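Local coordinates for protein aminodeoxyfutalosine deaminase (PDB 2IMR) that deaminates aminodeoxyfutalosine to futalosine in menaquinone biosynthesis, using one zinc ion per subunit, and acts more weakly on adenosine and related nucleosides, at residues Arg39-Asp44 and Ala83-Gly88; Pro113-Ile118 and Val241-Thr246; Lys183-Phe188 and Met223-Asp228. All blocks are in the same frame, centred on the assembly; numbering follows the deposited sequence.

Contact 1. Residues Arg39-Asp44 and Ala83-Gly88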
ATOM      1  N   ARG A  39       9.761 -15.811 -31.035  1.00 28.55           N
ATOM      2  CA  ARG A  39       9.957 -14.370 -31.044  1.00 25.88           C
ATOM      3  C   ARG A  39      10.634 -14.034 -29.724  1.00 23.09           C
ATOM      4  O   ARG A  39      10.208 -14.507 -28.671  1.00 22.08           O
ATOM      5  CB  ARG A  39       8.619 -13.631 -31.127  1.00 27.21           C
ATOM      6  CG  ARG A  39       7.692 -14.146 -32.212  1.00 29.14           C
ATOM      7  CD  ARG A  39       6.653 -13.106 -32.597  1.00 29.73           C
ATOM      8  NE  ARG A  39       5.828 -12.665 -31.476  1.00 28.81           N
ATOM      9  CZ  ARG A  39       4.985 -13.441 -30.805  1.00 30.51           C
ATOM     10  NH1 ARG A  39       4.843 -14.723 -31.126  1.00 31.21           N
ATOM     11  NH2 ARG A  39       4.262 -12.926 -29.821  1.00 34.41           N
ATOM     12  N   LEU A  40      11.689 -13.233 -29.790  1.00 22.07           N
ATOM     13  CA  LEU A  40      12.421 -12.831 -28.598  1.00 22.72           C
ATOM     14  C   LEU A  40      12.063 -11.404 -28.219  1.00 21.13           C
ATOM     15  O   LEU A  40      12.484 -10.449 -28.876  1.00 21.71           O
ATOM     16  CB  LEU A  40      13.929 -12.928 -28.843  1.00 25.76           C
ATOM     17  CG  LEU A  40      14.833 -12.281 -27.789  1.00 27.74           C
ATOM     18  CD1 LEU A  40      14.565 -12.892 -26.419  1.00 27.59           C
ATOM     19  CD2 LEU A  40      16.288 -12.475 -28.192  1.00 29.18           C
ATOM     20  N   LEU A  41      11.273 -11.265 -27.162  1.00 21.26           N
ATOM     21  CA  LEU A  41      10.876  -9.947 -26.692  1.00 22.23           C
ATOM     22  C   LEU A  41      11.847  -9.542 -25.600  1.00 22.02           C
ATOM     23  O   LEU A  41      11.981 -10.243 -24.599  1.00 23.50           O
ATOM     24  CB  LEU A  41       9.456  -9.986 -26.128  1.00 22.15           C
ATOM     25  CG  LEU A  41       8.409 -10.770 -26.921  1.00 24.85           C
ATOM     26  CD1 LEU A  41       7.034 -10.410 -26.401  1.00 24.64           C
ATOM     27  CD2 LEU A  41       8.508 -10.464 -28.403  1.00 25.60           C
ATOM     28  N   THR A  42      12.529  -8.418 -25.789  1.00 21.98           N
ATOM     29  CA  THR A  42      13.485  -7.957 -24.789  1.00 23.04           C
ATOM     30  C   THR A  42      12.962  -6.761 -23.998  1.00 23.72           C
ATOM     31  O   THR A  42      12.193  -5.945 -24.508  1.00 23.64           O
ATOM     32  CB  THR A  42      14.828  -7.574 -25.432  1.00 22.63           C
ATOM     33  OG1 THR A  42      14.641  -6.462 -26.316  1.00 26.35           O
ATOM     34  CG2 THR A  42      15.389  -8.749 -26.219  1.00 22.32           C
ATOM     35  N   CYS A  43      13.387  -6.668 -22.743  1.00 23.09           N
ATOM     36  CA  CYS A  43      12.971  -5.578 -21.868  1.00 23.37           C
ATOM     37  C   CYS A  43      14.118  -5.162 -20.958  1.00 25.52           C
ATOM     38  O   CYS A  43      15.177  -5.796 -20.949  1.00 24.69           O
ATOM     39  CB  CYS A  43      11.762  -6.006 -21.030  1.00 22.05           C
ATOM     40  SG  CYS A  43      11.981  -7.500 -20.016  1.00 24.14           S
ATOM     41  N   ASP A  44      13.913  -4.097 -20.192  1.00 26.13           N
ATOM     42  CA  ASP A  44      14.951  -3.626 -19.288  1.00 27.17           C
ATOM     43  C   ASP A  44      14.896  -4.399 -17.988  1.00 27.10           C
ATOM     44  O   ASP A  44      15.929  -4.703 -17.392  1.00 28.11           O
ATOM     45  CB  ASP A  44      14.795  -2.128 -19.025  1.00 29.17           C
ATOM     46  CG  ASP A  44      14.935  -1.305 -20.288  1.00 31.34           C
ATOM     47  OD1 ASP A  44      15.835  -1.612 -21.097  1.00 35.08           O
ATOM     48  OD2 ASP A  44      14.157  -0.347 -20.472  1.00 34.61           O
ATOM     49  N   ALA A  83      13.297 -13.874 -34.148  1.00 35.72           N
ATOM     50  CA  ALA A  83      13.326 -12.456 -34.475  1.00 34.98           C
ATOM     51  C   ALA A  83      13.208 -11.689 -33.162  1.00 35.26           C
ATOM     52  O   ALA A  83      12.472 -12.104 -32.268  1.00 34.73           O
ATOM     53  CB  ALA A  83      12.168 -12.106 -35.392  1.00 34.39           C
ATOM     54  N   GLU A  84      13.932 -10.582 -33.038  1.00 35.35           N
ATOM     55  CA  GLU A  84      13.872  -9.796 -31.813  1.00 34.90           C
ATOM     56  C   GLU A  84      12.874  -8.655 -31.878  1.00 33.71           C
ATOM     57  O   GLU A  84      12.609  -8.092 -32.941  1.00 35.05           O
ATOM     58  CB  GLU A  84      15.251  -9.241 -31.449  1.00 37.06           C
ATOM     59  CG  GLU A  84      16.141 -10.247 -30.747  1.00 39.84           C
ATOM     60  CD  GLU A  84      17.419  -9.632 -30.212  1.00 41.71           C
ATOM     61  OE1 GLU A  84      17.335  -8.698 -29.382  1.00 41.50           O
ATOM     62  OE2 GLU A  84      18.509 -10.090 -30.621  1.00 44.98           O
ATOM     63  N   GLU A  85      12.323  -8.334 -30.715  1.00 31.60           N
ATOM     64  CA  GLU A  85      11.351  -7.265 -30.557  1.00 29.96           C
ATOM     65  C   GLU A  85      11.667  -6.527 -29.264  1.00 28.25           C
ATOM     66  O   GLU A  85      11.797  -7.152 -28.219  1.00 27.48           O
ATOM     67  CB  GLU A  85       9.937  -7.837 -30.434  1.00 29.38           C
ATOM     68  CG  GLU A  85       9.278  -8.300 -31.716  1.00 31.75           C
ATOM     69  CD  GLU A  85       7.917  -8.916 -31.448  1.00 31.66           C
ATOM     70  OE1 GLU A  85       7.176  -8.368 -30.608  1.00 35.38           O
ATOM     71  OE2 GLU A  85       7.582  -9.944 -32.070  1.00 34.76           O
ATOM     72  N   ARG A  86      11.803  -5.207 -29.337  1.00 27.96           N
ATOM     73  CA  ARG A  86      12.047  -4.403 -28.144  1.00 27.34           C
ATOM     74  C   ARG A  86      10.672  -4.272 -27.489  1.00 26.66           C
ATOM     75  O   ARG A  86       9.779  -3.633 -28.042  1.00 28.53           O
ATOM     76  CB  ARG A  86      12.586  -3.025 -28.536  1.00 28.26           C
ATOM     77  CG  ARG A  86      12.453  -1.956 -27.454  1.00 32.02           C
ATOM     78  CD  ARG A  86      13.075  -2.366 -26.124  1.00 33.88           C
ATOM     79  NE  ARG A  86      12.960  -1.292 -25.138  1.00 35.00           N
ATOM     80  CZ  ARG A  86      13.410  -1.357 -23.890  1.00 35.35           C
ATOM     81  NH1 ARG A  86      14.015  -2.454 -23.452  1.00 37.50           N
ATOM     82  NH2 ARG A  86      13.257  -0.318 -23.075  1.00 35.84           N
ATOM     83  N   ALA A  87      10.497  -4.875 -26.318  1.00 24.43           N
ATOM     84  CA  ALA A  87       9.199  -4.851 -25.653  1.00 23.39           C
ATOM     85  C   ALA A  87       8.997  -3.823 -24.543  1.00 21.25           C
ATOM     86  O   ALA A  87       8.063  -3.942 -23.755  1.00 23.16           O
ATOM     87  CB  ALA A  87       8.877  -6.243 -25.129  1.00 21.78           C
ATOM     88  N   GLY A  88       9.863  -2.820 -24.476  1.00 21.15           N
ATOM     89  CA  GLY A  88       9.705  -1.800 -23.454  1.00 22.17           C
ATOM     90  C   GLY A  88      10.543  -2.002 -22.208  1.00 23.42           C
ATOM     91  O   GLY A  88      11.408  -2.876 -22.160  1.00 24.49           O
TER
HETATM   92  O   HOH W   1       4.837  -9.738 -29.988  1.00 32.08           O
HETATM   93  O   HOH W   2      15.474  -4.242 -24.926  1.00 29.28           O
HETATM   94  O   HOH W   3      16.109  -6.251 -28.840  1.00 35.63           O
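Backbone bonds join L40 and T42 to A83, E85 and A87 in parallel register. L40 N donates to A83 O, and E85 N returns to L40 O. T42 N donates to E85 O at 2.8 Å. A87 N closes the run on T42 O at 2.7 Å, just past the end of strand 83-86. Beyond it C43 CA and, weakly, D44 N approach G88 O.

Two salt bridges flank the pair. R86 CG is anti to the backbone N (chi1 161°), and the chain bends at chi2. R86 NH2 meets D44 OD2 at 2.8 Å in an almost straight bond of 177°. D44 OD2 lies in the guanidinium plane, while NH2 meets it from above the carboxylate plane. R86 NH1 adds a weak bond to D44 OD1. G88 C lies 3.3 Å above the centre of the R86 guanidinium. R39 NE reaches E85 OE2 at 3.3 Å, a weak bond, and water 1 links R39 NH2 to E85 OE1. T42 OG1 bonds waters 2 and 3, which lead on to R86 NH1 and E84 OE1.

The strands belong to the small mixed sheet 65-70, 57-62, 38-43, 83-86. Here 83-86 is an outer strand, and 57-62 covers the other edge of 38-43.

Side chains also meet on both faces. L40 CD2 lies 3.4 Å from E84 CG. L41 and E85 lie side by side, with L41 CD2 3.3 Å from E85 OE1. L41 CB touches A87 CB at 3.9 Å.

Contact 2. Residues Pro113-Ile118 and Val241-Thr246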
ATOM      1  N   PRO A 113      -4.323  17.817   9.279  1.00 22.83           N
ATOM      2  CA  PRO A 113      -3.969  19.183   8.886  1.00 24.75           C
ATOM      3  C   PRO A 113      -3.175  19.335   7.592  1.00 24.99           C
ATOM      4  O   PRO A 113      -3.494  20.195   6.769  1.00 23.20           O
ATOM      5  CB  PRO A 113      -3.197  19.696  10.098  1.00 26.83           C
ATOM      6  CG  PRO A 113      -3.892  19.015  11.228  1.00 25.71           C
ATOM      7  CD  PRO A 113      -4.022  17.601  10.706  1.00 25.57           C
ATOM      8  N   TYR A 114      -2.150  18.506   7.404  1.00 23.97           N
ATOM      9  CA  TYR A 114      -1.324  18.616   6.208  1.00 23.44           C
ATOM     10  C   TYR A 114      -2.046  18.316   4.899  1.00 23.93           C
ATOM     11  O   TYR A 114      -1.562  18.684   3.827  1.00 24.45           O
ATOM     12  CB  TYR A 114      -0.055  17.763   6.345  1.00 23.21           C
ATOM     13  CG  TYR A 114      -0.281  16.310   6.666  1.00 23.57           C
ATOM     14  CD1 TYR A 114      -0.380  15.361   5.650  1.00 24.16           C
ATOM     15  CD2 TYR A 114      -0.375  15.876   7.992  1.00 22.62           C
ATOM     16  CE1 TYR A 114      -0.560  14.020   5.938  1.00 23.16           C
ATOM     17  CE2 TYR A 114      -0.559  14.530   8.293  1.00 23.78           C
ATOM     18  CZ  TYR A 114      -0.649  13.607   7.258  1.00 24.23           C
ATOM     19  OH  TYR A 114      -0.824  12.272   7.539  1.00 26.90           O
ATOM     20  N   PHE A 115      -3.198  17.656   4.971  1.00 23.34           N
ATOM     21  CA  PHE A 115      -3.961  17.396   3.758  1.00 26.11           C
ATOM     22  C   PHE A 115      -4.576  18.727   3.336  1.00 27.35           C
ATOM     23  O   PHE A 115      -4.687  19.031   2.149  1.00 27.32           O
ATOM     24  CB  PHE A 115      -5.083  16.382   4.006  1.00 25.14           C
ATOM     25  CG  PHE A 115      -4.713  14.968   3.658  1.00 25.14           C
ATOM     26  CD1 PHE A 115      -3.719  14.298   4.363  1.00 24.40           C
ATOM     27  CD2 PHE A 115      -5.367  14.303   2.628  1.00 26.03           C
ATOM     28  CE1 PHE A 115      -3.382  12.986   4.050  1.00 24.71           C
ATOM     29  CE2 PHE A 115      -5.035  12.987   2.304  1.00 26.77           C
ATOM     30  CZ  PHE A 115      -4.041  12.327   3.020  1.00 25.84           C
ATOM     31  N   GLN A 116      -4.972  19.517   4.329  1.00 28.32           N
ATOM     32  CA  GLN A 116      -5.584  20.818   4.093  1.00 29.72           C
ATOM     33  C   GLN A 116      -4.586  21.814   3.508  1.00 28.62           C
ATOM     34  O   GLN A 116      -4.962  22.707   2.745  1.00 28.43           O
ATOM     35  CB  GLN A 116      -6.141  21.373   5.407  1.00 32.31           C
ATOM     36  CG  GLN A 116      -7.144  20.461   6.102  1.00 35.17           C
ATOM     37  CD  GLN A 116      -8.341  20.146   5.227  1.00 38.40           C
ATOM     38  OE1 GLN A 116      -8.975  21.050   4.677  1.00 40.71           O
ATOM     39  NE2 GLN A 116      -8.661  18.860   5.097  1.00 38.55           N
ATOM     40  N   TRP A 117      -3.316  21.662   3.864  1.00 27.87           N
ATOM     41  CA  TRP A 117      -2.288  22.570   3.373  1.00 25.64           C
ATOM     42  C   TRP A 117      -2.074  22.450   1.869  1.00 24.71           C
ATOM     43  O   TRP A 117      -1.455  23.319   1.255  1.00 23.11           O
ATOM     44  CB  TRP A 117      -0.969  22.338   4.121  1.00 26.81           C
ATOM     45  CG  TRP A 117      -1.104  22.489   5.613  1.00 28.96           C
ATOM     46  CD1 TRP A 117      -2.062  23.199   6.280  1.00 29.65           C
ATOM     47  CD2 TRP A 117      -0.257  21.917   6.621  1.00 28.20           C
ATOM     48  NE1 TRP A 117      -1.870  23.099   7.635  1.00 29.95           N
ATOM     49  CE2 TRP A 117      -0.769  22.319   7.874  1.00 29.10           C
ATOM     50  CE3 TRP A 117       0.882  21.100   6.586  1.00 27.62           C
ATOM     51  CZ2 TRP A 117      -0.181  21.932   9.086  1.00 28.10           C
ATOM     52  CZ3 TRP A 117       1.467  20.714   7.795  1.00 27.39           C
ATOM     53  CH2 TRP A 117       0.932  21.131   9.025  1.00 28.85           C
ATOM     54  N   ILE A 118      -2.583  21.375   1.275  1.00 21.62           N
ATOM     55  CA  ILE A 118      -2.465  21.169  -0.167  1.00 22.28           C
ATOM     56  C   ILE A 118      -3.888  21.143  -0.726  1.00 24.04           C
ATOM     57  O   ILE A 118      -4.493  20.077  -0.885  1.00 23.41           O
ATOM     58  CB  ILE A 118      -1.753  19.839  -0.497  1.00 22.22           C
ATOM     59  CG1 ILE A 118      -0.449  19.731   0.303  1.00 22.36           C
ATOM     60  CG2 ILE A 118      -1.453  19.767  -1.993  1.00 22.22           C
ATOM     61  CD1 ILE A 118       0.610  20.766  -0.060  1.00 23.94           C
ATOM     62  N   VAL A 241       1.565   5.240   9.115  1.00 14.38           N
ATOM     63  CA  VAL A 241       2.494   5.675  10.153  1.00 14.91           C
ATOM     64  C   VAL A 241       3.600   6.601   9.665  1.00 15.83           C
ATOM     65  O   VAL A 241       4.220   6.348   8.631  1.00 14.27           O
ATOM     66  CB  VAL A 241       3.151   4.452  10.838  1.00 16.57           C
ATOM     67  CG1 VAL A 241       4.077   4.907  11.965  1.00 17.72           C
ATOM     68  CG2 VAL A 241       2.069   3.525  11.376  1.00 16.30           C
ATOM     69  N   ALA A 242       3.827   7.674  10.423  1.00 12.81           N
ATOM     70  CA  ALA A 242       4.873   8.655  10.129  1.00 14.05           C
ATOM     71  C   ALA A 242       4.848   9.202   8.700  1.00 15.44           C
ATOM     72  O   ALA A 242       5.898   9.381   8.068  1.00 15.02           O
ATOM     73  CB  ALA A 242       6.249   8.050  10.434  1.00 13.94           C
ATOM     74  N   GLU A 243       3.651   9.499   8.207  1.00 14.86           N
ATOM     75  CA  GLU A 243       3.502  10.013   6.851  1.00 15.27           C
ATOM     76  C   GLU A 243       4.122  11.391   6.648  1.00 16.23           C
ATOM     77  O   GLU A 243       4.916  11.574   5.730  1.00 15.18           O
ATOM     78  CB  GLU A 243       2.022  10.052   6.453  1.00 16.52           C
ATOM     79  CG  GLU A 243       1.795  10.609   5.044  1.00 15.98           C
ATOM     80  CD  GLU A 243       0.345  10.587   4.625  1.00 19.29           C
ATOM     81  OE1 GLU A 243      -0.531  10.543   5.515  1.00 19.68           O
ATOM     82  OE2 GLU A 243       0.076  10.632   3.405  1.00 18.74           O
ATOM     83  N   HIS A 244       3.772  12.348   7.508  1.00 14.14           N
ATOM     84  CA  HIS A 244       4.280  13.717   7.404  1.00 15.54           C
ATOM     85  C   HIS A 244       5.285  14.002   8.528  1.00 15.47           C
ATOM     86  O   HIS A 244       5.157  13.471   9.628  1.00 14.55           O
ATOM     87  CB  HIS A 244       3.096  14.694   7.472  1.00 15.75           C
ATOM     88  CG  HIS A 244       3.411  16.079   7.001  1.00 16.78           C
ATOM     89  ND1 HIS A 244       3.908  17.057   7.835  1.00 16.66           N
ATOM     90  CD2 HIS A 244       3.306  16.648   5.776  1.00 17.09           C
ATOM     91  CE1 HIS A 244       4.095  18.169   7.143  1.00 19.30           C
ATOM     92  NE2 HIS A 244       3.738  17.946   5.893  1.00 18.26           N
ATOM     93  N   PRO A 245       6.309  14.831   8.260  1.00 16.06           N
ATOM     94  CA  PRO A 245       7.289  15.121   9.311  1.00 17.06           C
ATOM     95  C   PRO A 245       6.704  15.696  10.599  1.00 18.17           C
ATOM     96  O   PRO A 245       7.251  15.478  11.681  1.00 19.40           O
ATOM     97  CB  PRO A 245       8.269  16.082   8.626  1.00 18.16           C
ATOM     98  CG  PRO A 245       7.449  16.718   7.544  1.00 19.51           C
ATOM     99  CD  PRO A 245       6.640  15.554   7.019  1.00 18.27           C
ATOM    100  N   THR A 246       5.596  16.423  10.487  1.00 18.12           N
ATOM    101  CA  THR A 246       4.966  17.016  11.660  1.00 18.73           C
ATOM    102  C   THR A 246       4.383  15.962  12.610  1.00 18.02           C
ATOM    103  O   THR A 246       4.059  16.267  13.760  1.00 17.73           O
ATOM    104  CB  THR A 246       3.869  18.027  11.254  1.00 18.23           C
ATOM    105  OG1 THR A 246       2.998  17.439  10.283  1.00 19.37           O
ATOM    106  CG2 THR A 246       4.502  19.284  10.662  1.00 20.09           C
TER
HETATM  107  O   HOH W   4       1.543  12.206   9.238  1.00 16.14           O
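The contact belongs to the active site, beside the zinc, where Y114 grips E243, the probable proton donor, and stacks on H244. Y114 OH donates to E243 OE1 at 2.7 Å. The hydroxyl comes from above the carboxylate plane. The extended E243 chain, with CG anti to the backbone N (chi1 179°), carries the carboxylate to this hydroxyl. F115 CE1 approaches the same oxygen.

The Y114 and H244 rings form an offset stack, with planes 17° apart and centroids 4.7 Å apart. The side chains slide past each other in opposite directions. H244 CB sits over the centre of the tyrosine ring, 3.6 Å from its centroid. Y114 CB lies over one face of the imidazole. W117 turns its edge to H244, with W117 CZ3 3.7 Å from H244 CE1. H244 ND1 accepts from T246 N at 3.2 Å, capping helix 245-253. It is also hydrogen-bonded to T246 OG1 at 2.6 Å. Water 4 bridges H244 N and, weakly, Y114 OH.

The side chain of E243 lies about 4 Å from that of zinc ligand D354 and about 7 Å from the zinc. A glutamate just after the histidine-bearing strand 238-241, close to the metal, is typical of deaminases in the amidohydrolase superfamily.

Contact 3. Residues Lys183-Phe188 and Met223-Asp228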
ATOM      1  N   LYS A 183     -13.856   6.274  24.573  1.00 23.36           N
ATOM      2  CA  LYS A 183     -14.748   5.719  23.560  1.00 22.60           C
ATOM      3  C   LYS A 183     -14.217   4.423  22.952  1.00 22.34           C
ATOM      4  O   LYS A 183     -14.909   3.769  22.180  1.00 22.04           O
ATOM      5  CB  LYS A 183     -14.975   6.745  22.445  1.00 24.51           C
ATOM      6  CG  LYS A 183     -16.014   7.807  22.763  1.00 29.10           C
ATOM      7  CD  LYS A 183     -15.738   8.514  24.073  1.00 33.02           C
ATOM      8  CE  LYS A 183     -16.872   9.476  24.417  1.00 35.37           C
ATOM      9  NZ  LYS A 183     -16.622  10.185  25.705  1.00 38.87           N
ATOM     10  N   ALA A 184     -12.997   4.046  23.314  1.00 20.20           N
ATOM     11  CA  ALA A 184     -12.376   2.847  22.765  1.00 21.14           C
ATOM     12  C   ALA A 184     -13.208   1.566  22.812  1.00 22.00           C
ATOM     13  O   ALA A 184     -13.408   0.921  21.783  1.00 20.97           O
ATOM     14  CB  ALA A 184     -11.023   2.609  23.439  1.00 22.34           C
ATOM     15  N   ASP A 185     -13.693   1.189  23.993  1.00 21.23           N
ATOM     16  CA  ASP A 185     -14.467  -0.047  24.111  1.00 21.78           C
ATOM     17  C   ASP A 185     -15.678  -0.101  23.195  1.00 21.00           C
ATOM     18  O   ASP A 185     -15.895  -1.095  22.501  1.00 21.10           O
ATOM     19  CB  ASP A 185     -14.921  -0.278  25.559  1.00 23.43           C
ATOM     20  CG  ASP A 185     -13.766  -0.543  26.499  1.00 27.88           C
ATOM     21  OD1 ASP A 185     -12.684  -0.939  26.021  1.00 28.55           O
ATOM     22  OD2 ASP A 185     -13.943  -0.371  27.724  1.00 31.64           O
ATOM     23  N   GLU A 186     -16.470   0.963  23.187  1.00 20.51           N
ATOM     24  CA  GLU A 186     -17.659   0.979  22.352  1.00 21.04           C
ATOM     25  C   GLU A 186     -17.338   1.033  20.864  1.00 20.33           C
ATOM     26  O   GLU A 186     -18.028   0.411  20.062  1.00 18.77           O
ATOM     27  CB  GLU A 186     -18.575   2.136  22.749  1.00 22.60           C
ATOM     28  CG  GLU A 186     -19.321   1.892  24.059  1.00 28.14           C
ATOM     29  CD  GLU A 186     -20.155   0.609  24.041  1.00 32.17           C
ATOM     30  OE1 GLU A 186     -21.089   0.494  23.209  1.00 32.68           O
ATOM     31  OE2 GLU A 186     -19.874  -0.292  24.860  1.00 34.03           O
ATOM     32  N   VAL A 187     -16.297   1.769  20.483  1.00 19.41           N
ATOM     33  CA  VAL A 187     -15.943   1.833  19.068  1.00 18.61           C
ATOM     34  C   VAL A 187     -15.483   0.451  18.615  1.00 19.31           C
ATOM     35  O   VAL A 187     -15.852  -0.010  17.532  1.00 17.24           O
ATOM     36  CB  VAL A 187     -14.822   2.860  18.801  1.00 18.33           C
ATOM     37  CG1 VAL A 187     -14.331   2.733  17.360  1.00 18.67           C
ATOM     38  CG2 VAL A 187     -15.349   4.268  19.045  1.00 19.83           C
ATOM     39  N   PHE A 188     -14.682  -0.210  19.447  1.00 18.67           N
ATOM     40  CA  PHE A 188     -14.193  -1.547  19.119  1.00 20.36           C
ATOM     41  C   PHE A 188     -15.356  -2.527  18.939  1.00 20.90           C
ATOM     42  O   PHE A 188     -15.397  -3.291  17.972  1.00 20.43           O
ATOM     43  CB  PHE A 188     -13.252  -2.062  20.216  1.00 20.75           C
ATOM     44  CG  PHE A 188     -12.861  -3.498  20.039  1.00 23.01           C
ATOM     45  CD1 PHE A 188     -12.065  -3.889  18.966  1.00 22.78           C
ATOM     46  CD2 PHE A 188     -13.339  -4.474  20.909  1.00 22.92           C
ATOM     47  CE1 PHE A 188     -11.755  -5.227  18.757  1.00 24.19           C
ATOM     48  CE2 PHE A 188     -13.035  -5.820  20.710  1.00 25.04           C
ATOM     49  CZ  PHE A 188     -12.241  -6.199  19.631  1.00 24.36           C
ATOM     50  N   MET A 223      -6.324   1.075  19.776  1.00 16.79           N
ATOM     51  CA  MET A 223      -5.297   0.506  18.905  1.00 15.97           C
ATOM     52  C   MET A 223      -4.951  -0.924  19.331  1.00 17.93           C
ATOM     53  O   MET A 223      -4.824  -1.818  18.492  1.00 16.03           O
ATOM     54  CB  MET A 223      -4.037   1.376  18.932  1.00 16.22           C
ATOM     55  CG  MET A 223      -2.909   0.885  18.019  1.00 15.10           C
ATOM     56  SD  MET A 223      -3.319   0.991  16.258  1.00 17.96           S
ATOM     57  CE  MET A 223      -2.995   2.718  15.962  1.00 14.82           C
ATOM     58  N   ARG A 224      -4.792  -1.140  20.633  1.00 18.16           N
ATOM     59  CA  ARG A 224      -4.475  -2.473  21.131  1.00 20.66           C
ATOM     60  C   ARG A 224      -5.652  -3.429  21.005  1.00 20.34           C
ATOM     61  O   ARG A 224      -5.463  -4.611  20.722  1.00 21.13           O
ATOM     62  CB  ARG A 224      -4.012  -2.415  22.589  1.00 24.37           C
ATOM     63  CG  ARG A 224      -2.587  -1.930  22.747  1.00 28.27           C
ATOM     64  CD  ARG A 224      -2.007  -2.358  24.090  1.00 35.54           C
ATOM     65  NE  ARG A 224      -2.177  -3.791  24.352  1.00 39.06           N
ATOM     66  CZ  ARG A 224      -1.882  -4.763  23.491  1.00 39.67           C
ATOM     67  NH1 ARG A 224      -1.400  -4.472  22.290  1.00 39.45           N
ATOM     68  NH2 ARG A 224      -2.057  -6.032  23.839  1.00 39.16           N
ATOM     69  N   LEU A 225      -6.866  -2.928  21.224  1.00 20.36           N
ATOM     70  CA  LEU A 225      -8.047  -3.774  21.096  1.00 19.49           C
ATOM     71  C   LEU A 225      -8.133  -4.257  19.656  1.00 18.55           C
ATOM     72  O   LEU A 225      -8.427  -5.424  19.393  1.00 18.40           O
ATOM     73  CB  LEU A 225      -9.323  -2.998  21.445  1.00 20.13           C
ATOM     74  CG  LEU A 225      -9.587  -2.673  22.917  1.00 22.01           C
ATOM     75  CD1 LEU A 225     -10.877  -1.864  23.049  1.00 22.75           C
ATOM     76  CD2 LEU A 225      -9.688  -3.970  23.706  1.00 24.28           C
ATOM     77  N   LEU A 226      -7.858  -3.353  18.723  1.00 17.27           N
ATOM     78  CA  LEU A 226      -7.920  -3.690  17.308  1.00 17.31           C
ATOM     79  C   LEU A 226      -6.812  -4.645  16.875  1.00 18.25           C
ATOM     80  O   LEU A 226      -7.083  -5.645  16.202  1.00 18.72           O
ATOM     81  CB  LEU A 226      -7.857  -2.417  16.455  1.00 16.28           C
ATOM     82  CG  LEU A 226      -9.019  -1.427  16.612  1.00 14.55           C
ATOM     83  CD1 LEU A 226      -8.677  -0.115  15.884  1.00 15.16           C
ATOM     84  CD2 LEU A 226     -10.304  -2.052  16.057  1.00 16.88           C
ATOM     85  N   SER A 227      -5.569  -4.353  17.250  1.00 19.84           N
ATOM     86  CA  SER A 227      -4.472  -5.222  16.838  1.00 22.22           C
ATOM     87  C   SER A 227      -4.576  -6.607  17.469  1.00 23.14           C
ATOM     88  O   SER A 227      -4.322  -7.609  16.800  1.00 21.76           O
ATOM     89  CB  SER A 227      -3.101  -4.584  17.140  1.00 24.30           C
ATOM     90  OG  SER A 227      -2.954  -4.213  18.498  1.00 26.97           O
ATOM     91  N   ASP A 228      -4.957  -6.669  18.743  1.00 22.98           N
ATOM     92  CA  ASP A 228      -5.100  -7.961  19.414  1.00 24.28           C
ATOM     93  C   ASP A 228      -6.212  -8.764  18.749  1.00 23.81           C
ATOM     94  O   ASP A 228      -6.064  -9.963  18.501  1.00 23.26           O
ATOM     95  CB  ASP A 228      -5.432  -7.783  20.900  1.00 25.44           C
ATOM     96  CG  ASP A 228      -4.245  -7.302  21.718  1.00 27.33           C
ATOM     97  OD1 ASP A 228      -3.121  -7.251  21.180  1.00 30.45           O
ATOM     98  OD2 ASP A 228      -4.436  -6.981  22.911  1.00 30.14           O
TER
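F188 and L225 form the tight part of this helix-helix contact. L225 CB sits over one face of the F188 ring, 4.0 Å from the ring centroid and offset toward the rim. It is a CH-pi contact. F188 CG is anti to its backbone N (chi1 172°), which sets CG toward the helix of L225. On the same leucine, CD1 touches F188 CB at 3.7 Å. The ring also reaches the helix backbone: F188 CE1 lies 3.4 Å from L225 O. L226 closes on the ring from its edge. Its CD2 is in the ring plane, 3.9 Å from F188 CD1.

Packing is looser toward the start of helix 184-199. A184 CB comes only to 4.5 Å from L225 CD1. D185 starts with CB directed away from the other helix, yet OD1 comes to 3.6 Å from L225 CD1. That oxygen is also held in a salt bridge by R221. No hydrogen bond joins the two segments. D228 is exposed to solvent and pairs with R224 of its own helix, D228 OD2 to R224 NH2 at 2.7 Å.

The two segments run at 33° to each other, with axes 9.9 Å apart at closest. F188 and V187 also touch L222, and Y229 meets the F188 ring edge-to-face. Toward the barrel, L226 packs on L210 and P212 of strand 206-212. The contact thus joins two neighbouring outer helices of the TIM-barrel-type domain, with that strand lying in the chain between them.

Overall arrangement
Contact 1 comes first along the chain and lies in the small mixed sheet, about 31 Å from the chain centre. Contacts 2 and 3 both lie in the amidohydrolase, TIM-barrel-type part of the chain. Both segments of contact 3 come between those of contact 2 in the sequence. The centres of contacts 2 and 3 are 24 Å apart, with nearest atoms about 7 Å apart. Contact 1 is farther off, 43 Å from contact 2 and 53 Å from contact 3 between centres, and lies on the opposite side of the chain centre from contact 3. Contact 2 sits beside the zinc site, contact 3 joins outer helices of the catalytic domain, and contact 1 joins two strands of the small sheet, away from the zinc.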